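Local coordinates for probable M18-family aminopeptidase 1 (Thermotoga maritima, PDB 2GLF), which probably acts as a zinc-dependent aminopeptidase, removing residues from the N-terminal ends of peptides as other members of its metallopeptidase family do, at residues K207-N210 and E211-I215; L392-V395 and D396-G399. All blocks are in the same frame, centred on the assembly; numbering follows the deposited sequence.

Contact 1 of 2, residues K207-N210 and E211-I215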
loop_
_atom_site.group_PDB
_atom_site.type_symbol
_atom_site.label_atom_id
_atom_site.label_comp_id
_atom_site.label_asym_id
_atom_site.label_seq_id
_atom_site.Cartn_x
_atom_site.Cartn_y
_atom_site.Cartn_z
ATOM N N LYS A 207 24.700 -15.821 -45.284
ATOM C CA LYS A 207 25.663 -16.138 -46.326
ATOM C C LYS A 207 26.816 -16.932 -45.727
ATOM O O LYS A 207 27.252 -17.938 -46.288
ATOM C CB LYS A 207 26.172 -14.850 -46.964
ATOM C CG LYS A 207 27.234 -15.044 -48.022
ATOM C CD LYS A 207 27.160 -13.923 -49.042
ATOM C CE LYS A 207 28.486 -13.717 -49.722
ATOM N NZ LYS A 207 29.494 -13.283 -48.725
ATOM N N ILE A 208 27.308 -16.483 -44.580
ATOM C CA ILE A 208 28.388 -17.182 -43.911
ATOM C C ILE A 208 27.903 -18.603 -43.640
ATOM O O ILE A 208 28.597 -19.573 -43.939
ATOM C CB ILE A 208 28.745 -16.495 -42.573
ATOM C CG1 ILE A 208 29.341 -15.119 -42.854
ATOM C CG2 ILE A 208 29.715 -17.352 -41.764
ATOM C CD1 ILE A 208 29.617 -14.315 -41.609
ATOM N N LEU A 209 26.697 -18.712 -43.092
ATOM C CA LEU A 209 26.102 -20.005 -42.763
ATOM C C LEU A 209 25.941 -20.943 -43.955
ATOM O O LEU A 209 26.123 -22.159 -43.832
ATOM C CB LEU A 209 24.741 -19.797 -42.108
ATOM C CG LEU A 209 24.781 -19.419 -40.632
ATOM C CD1 LEU A 209 23.393 -19.001 -40.177
ATOM C CD2 LEU A 209 25.292 -20.602 -39.826
ATOM N N ASN A 210 25.591 -20.382 -45.106
ATOM C CA ASN A 210 25.396 -21.185 -46.299
ATOM C C ASN A 210 26.718 -21.645 -46.914
ATOM O O ASN A 210 26.809 -22.759 -47.439
ATOM C CB ASN A 210 24.577 -20.402 -47.319
ATOM C CG ASN A 210 24.432 -21.142 -48.622
ATOM O OD1 ASN A 210 25.069 -20.799 -49.621
ATOM N ND2 ASN A 210 23.604 -22.179 -48.618
ATOM N N GLU A 211 27.739 -20.794 -46.850
ATOM C CA GLU A 211 29.048 -21.141 -47.390
ATOM C C GLU A 211 29.797 -22.080 -46.442
ATOM O O GLU A 211 30.780 -22.713 -46.820
ATOM C CB GLU A 211 29.872 -19.874 -47.611
ATOM C CG GLU A 211 29.113 -18.784 -48.342
ATOM C CD GLU A 211 30.017 -17.672 -48.838
ATOM O OE1 GLU A 211 30.975 -17.314 -48.117
ATOM O OE2 GLU A 211 29.759 -17.148 -49.945
HETATM N N MSE A 212 29.316 -22.171 -45.208
HETATM C CA MSE A 212 29.941 -23.009 -44.197
HETATM C C MSE A 212 29.337 -24.407 -44.121
HETATM O O MSE A 212 30.053 -25.402 -44.197
HETATM C CB MSE A 212 29.832 -22.335 -42.832
HETATM C CG MSE A 212 30.690 -22.978 -41.779
HETATM SE SE MSE A 212 32.520 -23.060 -42.371
HETATM C CE MSE A 212 32.668 -24.964 -42.678
ATOM N N TYR A 213 28.017 -24.486 -43.977
ATOM C CA TYR A 213 27.335 -25.773 -43.870
ATOM C C TYR A 213 26.389 -26.029 -45.032
ATOM O O TYR A 213 25.707 -27.051 -45.075
ATOM C CB TYR A 213 26.556 -25.830 -42.555
ATOM C CG TYR A 213 27.375 -25.400 -41.365
ATOM C CD1 TYR A 213 27.356 -24.079 -40.919
ATOM C CD2 TYR A 213 28.192 -26.313 -40.695
ATOM C CE1 TYR A 213 28.128 -23.679 -39.829
ATOM C CE2 TYR A 213 28.971 -25.928 -39.611
ATOM C CZ TYR A 213 28.933 -24.613 -39.182
ATOM O OH TYR A 213 29.696 -24.248 -38.099
ATOM N N GLY A 214 26.350 -25.093 -45.973
ATOM C CA GLY A 214 25.479 -25.235 -47.127
ATOM C C GLY A 214 24.012 -25.169 -46.755
ATOM O O GLY A 214 23.157 -25.597 -47.523
ATOM N N ILE A 215 23.724 -24.612 -45.580
ATOM C CA ILE A 215 22.353 -24.508 -45.098
ATOM C C ILE A 215 21.594 -23.256 -45.520
ATOM O O ILE A 215 22.169 -22.266 -45.970
ATOM C CB ILE A 215 22.286 -24.611 -43.547
ATOM C CG1 ILE A 215 23.127 -23.511 -42.899
ATOM C CG2 ILE A 215 22.774 -25.974 -43.096
ATOM C CD1 ILE A 215 23.063 -23.516 -41.370
#
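N210 ties its side chain to the chain beyond the last helical turn: its ND2 donates to the backbone O of I215 at 3.0 Å with a straight 161° angle. The acceptor lies almost in the plane of the N210 amide, but the donor sits well above the I215 carbonyl plane and misses its lone pairs. With CG set opposite its backbone N (chi1 176°), the amide is placed beside the outgoing chain, with ND2 at the I215 carbonyl. In the same turn, Y213 N gives L209 O a nearly linear bond of 3.0 Å, and M212 N adds a weak second one of 3.5 Å to the same L209 O. G214 then takes a positive phi and turns the chain off the helix. On the flank, K207 and E211 lie obliquely across each other; K207 NZ stays 4.1 Å from E211 OE2, an attraction short of a salt bridge. The apolar face belongs to L209, whose CD2 meets I215 CD1 at 4.0 Å and the edge atom CE1 of Y213 at 4.2 Å. I215 and Y213 carry this packing on to strand 145-150, through I146, while L209 packs on F220 of its own chain and on M238 of the second subunit. An alanine in place of I215 would probably leave L209 CD2 without its CD1 partner and open a gap toward I146. I215 is thus held by its backbone O to N210 and by its side chain to L209, so that one side-chain hydrogen bond and an aliphatic contact join the last turn of the helix to the outgoing chain.

Contact 2 of 2, residues L392-V395 and D396-G399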
loop_
_atom_site.group_PDB
_atom_site.type_symbol
_atom_site.label_atom_id
_atom_site.label_comp_id
_atom_site.label_asym_id
_atom_site.label_seq_id
_atom_site.Cartn_x
_atom_site.Cartn_y
_atom_site.Cartn_z
ATOM N N LEU A 392 16.390 -32.052 0.748
ATOM C CA LEU A 392 16.349 -30.884 -0.119
ATOM C C LEU A 392 15.831 -29.636 0.606
ATOM O O LEU A 392 14.760 -29.112 0.285
ATOM C CB LEU A 392 15.473 -31.181 -1.336
ATOM C CG LEU A 392 15.469 -30.122 -2.437
ATOM C CD1 LEU A 392 16.860 -30.006 -3.056
ATOM C CD2 LEU A 392 14.439 -30.503 -3.487
ATOM N N GLY A 393 16.599 -29.171 1.587
ATOM C CA GLY A 393 16.226 -27.988 2.348
ATOM C C GLY A 393 15.173 -28.191 3.424
ATOM O O GLY A 393 14.562 -29.260 3.518
ATOM N N LYS A 394 14.972 -27.152 4.238
ATOM C CA LYS A 394 13.986 -27.161 5.316
ATOM C C LYS A 394 12.655 -27.594 4.733
ATOM O O LYS A 394 12.471 -27.556 3.522
ATOM C CB LYS A 394 13.831 -25.767 5.923
ATOM C CG LYS A 394 14.991 -25.282 6.759
ATOM C CD LYS A 394 14.675 -23.919 7.350
ATOM C CE LYS A 394 15.684 -23.512 8.416
ATOM N NZ LYS A 394 17.064 -23.455 7.871
ATOM N N VAL A 395 11.722 -27.964 5.600
ATOM C CA VAL A 395 10.418 -28.452 5.176
ATOM C C VAL A 395 9.676 -27.758 4.023
ATOM O O VAL A 395 9.397 -28.406 3.008
ATOM C CB VAL A 395 9.489 -28.592 6.394
ATOM C CG1 VAL A 395 8.072 -28.970 5.961
ATOM C CG2 VAL A 395 10.055 -29.663 7.311
ATOM N N ASP A 396 9.338 -26.479 4.127
ATOM C CA ASP A 396 8.630 -25.881 2.993
ATOM C C ASP A 396 9.448 -24.933 2.114
ATOM O O ASP A 396 8.895 -24.094 1.404
ATOM C CB ASP A 396 7.349 -25.192 3.469
ATOM C CG ASP A 396 6.246 -26.183 3.776
ATOM O OD1 ASP A 396 6.031 -27.089 2.942
ATOM O OD2 ASP A 396 5.593 -26.059 4.836
ATOM N N GLN A 397 10.768 -25.096 2.147
ATOM C CA GLN A 397 11.687 -24.269 1.372
ATOM C C GLN A 397 11.505 -24.329 -0.140
ATOM O O GLN A 397 11.458 -23.289 -0.813
ATOM C CB GLN A 397 13.126 -24.638 1.715
ATOM C CG GLN A 397 13.716 -23.752 2.777
ATOM C CD GLN A 397 13.960 -22.354 2.271
ATOM O OE1 GLN A 397 14.303 -21.457 3.034
ATOM N NE2 GLN A 397 13.790 -22.160 0.973
ATOM N N GLY A 398 11.417 -25.540 -0.681
ATOM C CA GLY A 398 11.257 -25.670 -2.115
ATOM C C GLY A 398 10.953 -27.076 -2.573
ATOM O O GLY A 398 10.799 -27.984 -1.761
ATOM N N GLY A 399 10.871 -27.252 -3.886
ATOM C CA GLY A 399 10.571 -28.560 -4.433
ATOM C C GLY A 399 11.743 -29.232 -5.116
ATOM O O GLY A 399 12.785 -28.621 -5.341
#
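K394 and Q397 meet alongside each other at the first and last corners of a type I beta turn, CB of K394 resting 3.7 Å from CG of Q397. The turn is closed by Q397 N, which donates to K394 O at 3.3 Å and 162°. Both side chains leave the turn on the same side; the bend of Q397 at chi2 (-70°) turns its amide, and the K394 chain carries NZ on to the backbone oxygens of H339 and D337. At the two middle corners V395 and D396 cross at an angle: CG1 of V395 lies 4.0 Å from OD2 of D396. CG1 stands opposite the backbone N of V395 (chi1 174°), which sets this branch, not CG2, beside the carboxylate. Each oxygen of that carboxylate is held from outside, OD2 by salt bridges to R360 and to K124 of the third subunit, OD1 by the hydroxyl of Y118 of that same subunit, whose Y118 also packs on the V395 side chain and whose E182 takes the backbone N of V395. Farther back, the poorly ordered L392 has its CD2 near the G399 carbonyl and packs on L168 of the second subunit. Two cations and a hydroxyl round D396 would be expected to keep it ionised, so the single internal bond shapes the tip while the hydrogen bond at V395 N and the salt bridges of D396 hold it in the subunit interface.

Contact 1 and contact 2 sit on opposite sides of the chain's centre, their own centres 49 Å apart and their nearest atoms about 37 Å apart, so neither touches the other. Contact 1 lies beside the six-stranded antiparallel sheet, away from the metal sites. Contact 2 follows strand 387-389 at the edge of the nine-stranded mixed sheet, and the side chain of L392 is about 10 Å from that of H425 and about 10 Å from a bound manganese ion. What they share is the assembly of twelve chains: both touch the second subunit, where L168, the partner of L392, directly follows H167, a predicted zinc ligand. Contact 2 also engages a third subunit.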